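Local structure of 3-phosphoshikimate 1-carboxyvinyltransferase (Streptomyces sviceus, 7M0O) at residues A288-R291 against D292-D295; R340-G344 against P345-E349. The protein probably transfers the enolpyruvyl group of phosphoenolpyruvate to shikimate-3-phosphate, the sixth step of chorismate biosynthesis. All coordinates share one frame; numbering follows the deposited sequence.

Contact 1: residues A288-R291 against D292-D295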
ATOM      1  N   ALA A 288      22.740  -4.689   8.353  1.00 10.46           N
ATOM      2  CA  ALA A 288      21.699  -3.727   8.015  1.00 12.29           C
ATOM      3  C   ALA A 288      20.594  -3.784   9.064  1.00 11.94           C
ATOM      4  O   ALA A 288      20.028  -4.852   9.325  1.00 12.85           O
ATOM      5  CB  ALA A 288      21.136  -4.005   6.615  1.00 12.79           C
ATOM      6  N   ASN A 289      20.295  -2.643   9.668  1.00 11.53           N
ATOM      7  CA  ASN A 289      19.118  -2.527  10.522  1.00 12.79           C
ATOM      8  C   ASN A 289      17.919  -2.291   9.614  1.00 13.12           C
ATOM      9  O   ASN A 289      17.820  -1.235   8.979  1.00 13.70           O
ATOM     10  CB  ASN A 289      19.312  -1.387  11.520  1.00  9.97           C
ATOM     11  CG  ASN A 289      18.119  -1.186  12.439  1.00 14.84           C
ATOM     12  OD1 ASN A 289      16.959  -1.232  12.017  1.00 11.82           O
ATOM     13  ND2 ASN A 289      18.405  -0.939  13.710  1.00 16.08           N
ATOM     14  N   MET A 290      17.005  -3.271   9.532  1.00 10.39           N
ATOM     15  CA  MET A 290      15.866  -3.159   8.624  1.00  9.25           C
ATOM     16  C   MET A 290      14.531  -2.980   9.349  1.00  9.06           C
ATOM     17  O   MET A 290      13.475  -3.303   8.799  1.00 11.20           O
ATOM     18  CB  MET A 290      15.830  -4.369   7.681  1.00  8.79           C
ATOM     19  CG  MET A 290      17.064  -4.422   6.770  1.00 11.10           C
ATOM     20  SD  MET A 290      17.035  -5.695   5.451  1.00 12.13           S
ATOM     21  CE  MET A 290      16.065  -4.891   4.167  1.00 11.70           C
ATOM     22  N   ARG A 291      14.561  -2.446  10.581  1.00 10.22           N
ATOM     23  CA  ARG A 291      13.325  -2.252  11.354  1.00 11.58           C
ATOM     24  C   ARG A 291      12.265  -1.489  10.565  1.00 16.16           C
ATOM     25  O   ARG A 291      11.091  -1.882  10.535  1.00 16.03           O
ATOM     26  CB  ARG A 291      13.621  -1.520  12.665  1.00 15.53           C
ATOM     27  CG  ARG A 291      12.351  -1.257  13.480  1.00 16.21           C
ATOM     28  CD  ARG A 291      12.666  -0.550  14.784  1.00 22.71           C
ATOM     29  NE  ARG A 291      13.691   0.471  14.593  1.00 34.26           N
ATOM     30  CZ  ARG A 291      13.444   1.721  14.224  1.00 37.78           C
ATOM     31  NH1 ARG A 291      12.196   2.119  14.012  1.00 42.42           N
ATOM     32  NH2 ARG A 291      14.449   2.573  14.070  1.00 41.92           N
ATOM     33  N   ASP A 292      12.655  -0.388   9.928  1.00 13.78           N
ATOM     34  CA  ASP A 292      11.705   0.493   9.266  1.00 12.63           C
ATOM     35  C   ASP A 292      11.469   0.147   7.800  1.00 12.75           C
ATOM     36  O   ASP A 292      10.649   0.812   7.152  1.00 13.71           O
ATOM     37  CB  ASP A 292      12.176   1.944   9.389  1.00 12.46           C
ATOM     38  CG  ASP A 292      12.127   2.436  10.816  1.00 19.78           C
ATOM     39  OD1 ASP A 292      11.215   1.986  11.543  1.00 27.45           O
ATOM     40  OD2 ASP A 292      12.992   3.253  11.201  1.00 32.48           O
ATOM     41  N   ILE A 293      12.149  -0.870   7.261  1.00 12.11           N
ATOM     42  CA  ILE A 293      11.883  -1.357   5.906  1.00 11.43           C
ATOM     43  C   ILE A 293      11.724  -2.878   5.930  1.00 11.75           C
ATOM     44  O   ILE A 293      12.196  -3.581   5.031  1.00 12.96           O
ATOM     45  CB  ILE A 293      12.987  -0.920   4.913  1.00 13.34           C
ATOM     46  CG1 ILE A 293      14.399  -1.271   5.408  1.00 13.53           C
ATOM     47  CG2 ILE A 293      12.892   0.587   4.639  1.00 10.90           C
ATOM     48  CD1 ILE A 293      15.443  -1.189   4.292  1.00 12.37           C
ATOM     49  N   SER A 294      11.025  -3.405   6.940  1.00 11.02           N
ATOM     50  CA  SER A 294      11.118  -4.833   7.225  1.00 10.25           C
ATOM     51  C   SER A 294      10.435  -5.727   6.184  1.00  9.95           C
ATOM     52  O   SER A 294      10.803  -6.902   6.078  1.00 11.77           O
ATOM     53  CB  SER A 294      10.547  -5.132   8.617  1.00 13.63           C
ATOM     54  OG  SER A 294       9.191  -4.766   8.713  1.00 17.06           O
ATOM     55  N   ASP A 295       9.462  -5.219   5.414  1.00  9.64           N
ATOM     56  CA  ASP A 295       8.882  -6.037   4.348  1.00 11.14           C
ATOM     57  C   ASP A 295       9.913  -6.416   3.279  1.00 10.31           C
ATOM     58  O   ASP A 295       9.659  -7.347   2.499  1.00 12.28           O
ATOM     59  CB  ASP A 295       7.706  -5.309   3.704  1.00 11.13           C
ATOM     60  CG  ASP A 295       6.437  -5.327   4.590  1.00 19.26           C
ATOM     61  OD1 ASP A 295       6.380  -6.101   5.566  1.00 17.49           O
ATOM     62  OD2 ASP A 295       5.488  -4.567   4.313  1.00 26.84           O
TER
HETATM   63  O   HOH W   1      15.337   0.372   9.448  1.00 22.75           O

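Contact 2: residues R340-G344 against P345-E349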
ATOM      1  N   ARG A 340      24.639 -21.562   5.016  1.00 13.11           N
ATOM      2  CA  ARG A 340      24.664 -21.551   6.476  1.00 16.92           C
ATOM      3  C   ARG A 340      24.010 -20.268   6.991  1.00 13.64           C
ATOM      4  O   ARG A 340      24.285 -19.171   6.488  1.00 13.73           O
ATOM      5  CB  ARG A 340      26.094 -21.693   7.015  1.00 16.81           C
ATOM      6  CG  ARG A 340      26.178 -21.549   8.551  1.00 21.63           C
ATOM      7  CD  ARG A 340      27.554 -21.914   9.114  1.00 15.63           C
ATOM      8  NE  ARG A 340      28.622 -21.117   8.503  1.00 19.44           N
ATOM      9  CZ  ARG A 340      29.216 -20.085   9.083  1.00 18.12           C
ATOM     10  NH1 ARG A 340      28.858 -19.708  10.308  1.00 19.26           N
ATOM     11  NH2 ARG A 340      30.174 -19.437   8.436  1.00 28.05           N
ATOM     12  N   VAL A 341      23.139 -20.415   7.990  1.00 14.42           N
ATOM     13  CA  VAL A 341      22.369 -19.311   8.560  1.00 14.62           C
ATOM     14  C   VAL A 341      22.351 -19.450  10.080  1.00 17.96           C
ATOM     15  O   VAL A 341      22.182 -20.552  10.611  1.00 22.25           O
ATOM     16  CB  VAL A 341      20.919 -19.289   8.015  1.00 13.65           C
ATOM     17  CG1 VAL A 341      20.133 -18.116   8.607  1.00 12.87           C
ATOM     18  CG2 VAL A 341      20.902 -19.228   6.503  1.00 12.57           C
ATOM     19  N   ALA A 342      22.532 -18.330  10.778  1.00 15.17           N
ATOM     20  CA  ALA A 342      22.337 -18.240  12.223  1.00 14.09           C
ATOM     21  C   ALA A 342      21.191 -17.270  12.490  1.00 19.42           C
ATOM     22  O   ALA A 342      20.968 -16.340  11.712  1.00 14.24           O
ATOM     23  CB  ALA A 342      23.606 -17.766  12.929  1.00 15.94           C
ATOM     24  N   THR A 343      20.444 -17.491  13.575  1.00 14.83           N
ATOM     25  CA  THR A 343      19.366 -16.568  13.916  1.00 15.70           C
ATOM     26  C   THR A 343      19.359 -16.278  15.410  1.00 20.77           C
ATOM     27  O   THR A 343      19.882 -17.046  16.228  1.00 21.29           O
ATOM     28  CB  THR A 343      17.975 -17.081  13.498  1.00 20.59           C
ATOM     29  OG1 THR A 343      17.621 -18.240  14.268  1.00 19.31           O
ATOM     30  CG2 THR A 343      17.905 -17.407  11.995  1.00 16.33           C
ATOM     31  N   GLY A 344      18.751 -15.143  15.752  1.00 16.64           N
ATOM     32  CA  GLY A 344      18.493 -14.782  17.121  1.00 14.49           C
ATOM     33  C   GLY A 344      17.106 -14.198  17.252  1.00 12.11           C
ATOM     34  O   GLY A 344      16.306 -14.194  16.304  1.00 11.86           O
ATOM     35  N   PRO A 345      16.787 -13.687  18.437  1.00 13.72           N
ATOM     36  CA  PRO A 345      15.421 -13.185  18.659  1.00 12.38           C
ATOM     37  C   PRO A 345      14.948 -12.215  17.597  1.00 13.52           C
ATOM     38  O   PRO A 345      13.785 -12.290  17.179  1.00 12.39           O
ATOM     39  CB  PRO A 345      15.517 -12.518  20.036  1.00 10.27           C
ATOM     40  CG  PRO A 345      16.573 -13.285  20.725  1.00 12.44           C
ATOM     41  CD  PRO A 345      17.591 -13.679  19.671  1.00 10.79           C
ATOM     42  N   ASP A 346      15.825 -11.328  17.123  1.00 13.42           N
ATOM     43  CA  ASP A 346      15.395 -10.286  16.200  1.00 13.07           C
ATOM     44  C   ASP A 346      16.414 -10.042  15.099  1.00 12.22           C
ATOM     45  O   ASP A 346      16.529  -8.914  14.597  1.00 12.47           O
ATOM     46  CB  ASP A 346      15.112  -8.977  16.941  1.00 16.24           C
ATOM     47  CG  ASP A 346      16.344  -8.404  17.642  1.00 21.83           C
ATOM     48  OD1 ASP A 346      17.401  -9.067  17.706  1.00 15.19           O
ATOM     49  OD2 ASP A 346      16.248  -7.265  18.153  1.00 28.54           O
ATOM     50  N   TRP A 347      17.158 -11.077  14.711  1.00 11.06           N
ATOM     51  CA  TRP A 347      18.202 -10.921  13.706  1.00 14.64           C
ATOM     52  C   TRP A 347      18.405 -12.238  12.969  1.00 14.07           C
ATOM     53  O   TRP A 347      18.041 -13.313  13.453  1.00 12.75           O
ATOM     54  CB  TRP A 347      19.527 -10.429  14.325  1.00 13.10           C
ATOM     55  CG  TRP A 347      20.147 -11.334  15.384  1.00 14.08           C
ATOM     56  CD1 TRP A 347      20.011 -11.218  16.742  1.00 12.85           C
ATOM     57  CD2 TRP A 347      21.007 -12.463  15.160  1.00 14.67           C
ATOM     58  NE1 TRP A 347      20.754 -12.199  17.378  1.00 15.40           N
ATOM     59  CE2 TRP A 347      21.362 -12.980  16.429  1.00 15.10           C
ATOM     60  CE3 TRP A 347      21.503 -13.089  14.013  1.00 15.44           C
ATOM     61  CZ2 TRP A 347      22.195 -14.092  16.580  1.00 15.81           C
ATOM     62  CZ3 TRP A 347      22.344 -14.197  14.164  1.00 17.46           C
ATOM     63  CH2 TRP A 347      22.668 -14.693  15.439  1.00 19.14           C
ATOM     64  N   ILE A 348      18.974 -12.128  11.766  1.00 10.19           N
ATOM     65  CA  ILE A 348      19.352 -13.281  10.952  1.00 10.19           C
ATOM     66  C   ILE A 348      20.689 -12.971  10.291  1.00 10.53           C
ATOM     67  O   ILE A 348      20.891 -11.862   9.783  1.00 12.25           O
ATOM     68  CB  ILE A 348      18.257 -13.605   9.918  1.00 10.44           C
ATOM     69  CG1 ILE A 348      18.683 -14.778   9.022  1.00 10.36           C
ATOM     70  CG2 ILE A 348      17.902 -12.376   9.072  1.00 11.64           C
ATOM     71  CD1 ILE A 348      17.548 -15.302   8.142  1.00 11.88           C
ATOM     72  N   GLU A 349      21.614 -13.938  10.321  1.00 11.53           N
ATOM     73  CA  GLU A 349      22.945 -13.765   9.745  1.00  9.80           C
ATOM     74  C   GLU A 349      23.165 -14.855   8.699  1.00 14.13           C
ATOM     75  O   GLU A 349      23.077 -16.053   9.007  1.00 14.13           O
ATOM     76  CB  GLU A 349      24.040 -13.795  10.815  1.00 15.00           C
ATOM     77  CG  GLU A 349      25.417 -13.390  10.272  1.00 17.22           C
ATOM     78  CD  GLU A 349      26.417 -12.954  11.347  1.00 24.03           C
ATOM     79  OE1 GLU A 349      26.012 -12.636  12.485  1.00 24.52           O
ATOM     80  OE2 GLU A 349      27.629 -12.927  11.041  1.00 33.70           O
TER

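Contact 1: residues A288-R291 against D292-D295
Arg291 NH1 and Asp292 OD1 form a salt bridge of 2.7 Å between adjacent residues. The two side chains run side by side and point the same way. The carboxylate does not meet the guanidinium edge to edge: its CG lies over one face, and the two planes stand 89° apart. The bend at chi3 of Arg291 (40°) turns the guanidinium back toward Asp292, with one of its faces looking onto the carboxylate. NH1 lies 3.1 Å from OD2 of Asp292 as well. Asp315 is a further acid nearby, a long, weak ion-pair partner of Arg291 NE that also accepts a hydrogen bond from Asn289 ND2.

Just before this pair, the chain leaves strand 286-289 through an Asx turn. Asn289 OD1 accepts a nearly straight hydrogen bond of 3.0 Å from Arg291 N. A water then links the strand end to the loop: it donates to Asn289 O and accepts from Asp292 N at 2.8 Å. Ile293 N bonds Met290 O at 3.2 Å, from well above the carbonyl plane (68° out of it). On the apolar side, Met290 CE meets Ile293 CD1 at 3.8 Å, the two side chains crossing at a slant; on helix 257-263, Phe257 touches Met290 and Val260 touches Ile293. Ser294 CB packs against Met290 O. Asn318 holds Arg291 O by a hydrogen bond. The loop leads into a 3-10 turn carrying Asp295, the predicted proton acceptor.

Contact 2: residues R340-G344 against P345-E349
The Trp347 indole lies over the backbone of Gly344. Gly344 N sits 3.4 Å above the centre of the ring plane, and Gly344 CA makes a CH-pi contact with the five-membered ring, 3.6 Å from its centroid and 21° off the normal. Thr343 C is over the same face, nearer the rim. Glu349 N is at the ring edge, in plane. A chi1 of 60° sets Trp347 CG between its own N and carbonyl carbon and brings the ring across to the partner strand. There CZ3 reaches Ala342 CB at 4.0 Å. Arg312 adds a cation-pi contact to the ring and a salt bridge to Glu349 OE1.

The backbone is an antiparallel beta hairpin. Ala342 and Glu349 form a hydrogen-bonded pair: Ala342 N to Glu349 O is 2.9 Å, and Glu349 N to Ala342 O is 2.8 Å. Thr343 and Ile348 form the non-hydrogen-bonded pair, with Thr343 CG2 4.0 Å from Ile348 CG1. Val341 CG1 touches that same CG1 at 3.7 Å. Val341 and Thr343 pack on helix 326-336. Strand 340-344 is one of the two edge strands of its sheet, and strand 347-351 joins it to strand 311-314.

How the contacts relate
Contact 1 and contact 2 belong to the same four-stranded mixed sheet. Strand 286-289, whose last two residues open contact 1, is one outer strand; strand 340-344 of contact 2 is the other. Strands 311-314 and 347-351 lie between them. The contacts do not touch: their centres are about 14 Å apart and their nearest atoms about 7 Å. Arg312 relates to both, by backbone bonding to Ala288 and by its side chain at the hairpin. The side chain of Asn318, predicted to bind shikimate-3-phosphate, lies about 3 Å from that of Ser294 and about 7 Å from that of Asp346. Contact 1 is the one that holds a predicted active-site residue, Asp295.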